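Local atomic coordinates of uncharacterized protein (PDB entry 4YBV), a protein that probably hydrolyses thioesters as a member of the hot-dog-fold thioesterase superfamily in Staphylococcus aureus. Residues Val23-Pro28 with Glu50-Leu55. The protein carries 1 engineered substitution. Residues are numbered along the deposited sequence; the frame is centred on the assembly and turned at random.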
loop_
_atom_site.group_PDB
_atom_site.type_symbol
_atom_site.label_atom_id
_atom_site.label_comp_id
_atom_site.label_asym_id
_atom_site.label_seq_id
_atom_site.Cartn_x
_atom_site.Cartn_y
_atom_site.Cartn_z
ATOM N N VAL A 23 19.565 8.056 -2.069
ATOM C CA VAL A 23 19.839 8.588 -0.736
ATOM C C VAL A 23 20.070 7.464 0.270
ATOM O O VAL A 23 19.306 6.515 0.362
ATOM C CB VAL A 23 18.694 9.493 -0.247
ATOM C CG1 VAL A 23 18.996 10.004 1.162
ATOM C CG2 VAL A 23 18.527 10.653 -1.189
ATOM N N VAL A 24 21.139 7.567 1.027
ATOM C CA VAL A 24 21.410 6.589 2.054
ATOM C C VAL A 24 21.440 7.365 3.368
ATOM O O VAL A 24 22.299 8.239 3.553
ATOM C CB VAL A 24 22.758 5.819 1.777
ATOM C CG1 VAL A 24 22.974 4.684 2.777
ATOM C CG2 VAL A 24 22.771 5.278 0.329
ATOM N N ILE A 25 20.483 7.075 4.254
ATOM C CA ILE A 25 20.425 7.687 5.606
ATOM C C ILE A 25 20.345 6.650 6.686
ATOM O O ILE A 25 19.612 5.688 6.548
ATOM C CB ILE A 25 19.172 8.557 5.813
ATOM C CG1 ILE A 25 18.798 9.295 4.569
ATOM C CG2 ILE A 25 19.359 9.522 6.944
ATOM C CD1 ILE A 25 17.645 10.195 4.854
ATOM N N SER A 26 21.025 6.861 7.796
ATOM C CA SER A 26 20.996 5.881 8.866
ATOM C C SER A 26 20.689 6.532 10.216
ATOM O O SER A 26 20.689 7.771 10.347
ATOM C CB SER A 26 22.343 5.119 8.947
ATOM O OG SER A 26 23.418 6.011 9.136
ATOM N N MET A 27 20.436 5.703 11.217
ATOM C CA MET A 27 20.161 6.214 12.562
ATOM C C MET A 27 20.379 5.110 13.556
ATOM O O MET A 27 20.254 3.936 13.194
ATOM C CB MET A 27 18.722 6.772 12.658
ATOM C CG MET A 27 17.647 5.691 12.660
ATOM S SD MET A 27 15.944 6.372 12.624
ATOM C CE MET A 27 15.007 4.918 12.919
ATOM N N PRO A 28 20.735 5.465 14.811
ATOM C CA PRO A 28 20.936 4.473 15.882
ATOM C C PRO A 28 19.627 3.912 16.439
ATOM O O PRO A 28 18.667 4.644 16.601
ATOM C CB PRO A 28 21.659 5.267 16.976
ATOM C CG PRO A 28 21.221 6.688 16.776
ATOM C CD PRO A 28 21.059 6.835 15.260
ATOM N N GLU A 50 10.599 7.727 4.742
ATOM C CA GLU A 50 9.952 8.908 4.173
ATOM C C GLU A 50 10.930 10.083 4.114
ATOM O O GLU A 50 10.948 10.833 3.115
ATOM C CB GLU A 50 8.687 9.317 4.949
ATOM C CG GLU A 50 8.009 10.523 4.297
ATOM C CD GLU A 50 6.500 10.628 4.558
ATOM O OE1 GLU A 50 5.884 9.676 5.078
ATOM O OE2 GLU A 50 5.926 11.689 4.249
ATOM N N THR A 51 11.749 10.224 5.162
ATOM C CA THR A 51 12.809 11.244 5.154
ATOM C C THR A 51 13.741 11.034 3.944
ATOM O O THR A 51 14.088 11.982 3.237
ATOM C CB THR A 51 13.631 11.218 6.451
ATOM O OG1 THR A 51 12.746 11.431 7.580
ATOM C CG2 THR A 51 14.712 12.302 6.417
ATOM N N ALA A 52 14.110 9.779 3.703
ATOM C CA ALA A 52 15.060 9.473 2.628
ATOM C C ALA A 52 14.476 9.868 1.288
ATOM O O ALA A 52 15.159 10.528 0.483
ATOM C CB ALA A 52 15.468 7.980 2.654
ATOM N N CYS A 53 13.210 9.529 1.002
ATOM C CA CYS A 53 12.819 9.907 -0.350
ATOM C C CYS A 53 12.364 11.374 -0.464
ATOM O O CYS A 53 12.430 11.954 -1.548
ATOM C CB CYS A 53 11.776 8.962 -0.942
ATOM S SG CYS A 53 10.477 8.400 0.042
ATOM N N SER A 54 11.979 11.997 0.641
ATOM C CA SER A 54 11.811 13.455 0.673
ATOM C C SER A 54 13.135 14.212 0.320
ATOM O O SER A 54 13.156 15.111 -0.549
ATOM C CB SER A 54 11.297 13.875 2.065
ATOM O OG SER A 54 11.078 15.271 2.149
ATOM N N LEU A 55 14.230 13.838 0.994
ATOM C CA LEU A 55 15.552 14.373 0.666
ATOM C C LEU A 55 15.920 14.109 -0.804
ATOM O O LEU A 55 16.409 15.005 -1.494
ATOM C CB LEU A 55 16.605 13.776 1.585
ATOM C CG LEU A 55 16.476 14.217 3.038
ATOM C CD1 LEU A 55 17.373 13.408 3.935
ATOM C CD2 LEU A 55 16.746 15.708 3.208
#
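The hydroxyl OG1 of Thr51 is gripped from two quarters, by Ala47 O one turn earlier in the same helix and by His41 NE2 of the second subunit, while its methyl CG2 rests 3.9 Å from Ile25 CD1. This division of labour illustrates the hot dog fold, in which an antiparallel sheet wraps a long central helix: here one residue turns its hydroxyl toward the partner chain and its methyl toward the sheet. The axes of strand segment 23-28 and of segment 50-55 of helix 42-60 run roughly opposite, at 145° and 8.1 Å. Ile25 and Val23 carry the strand's side of the contact. A chi2 of -176° puts Ile25 CD1 anti to CA, where it meets Thr51, Ala52 and Leu55, lying 3.5 Å from Ala52 CA. The methyl of Ala52 faces the same isoleucine, its CB 3.8 Å from Ile25 CD1. Val23 instead sits against a backbone carbonyl, with CB 3.8 Å from Ala52 O and both methyls beside that oxygen. Ile15, on the neighbouring strand 14-19, touches both Ile25 and Leu55. Those two side chains cross at about a right angle, methyl against methyl, in a tight 3.4 Å approach of Ile25 CD1 to Leu55 CD1.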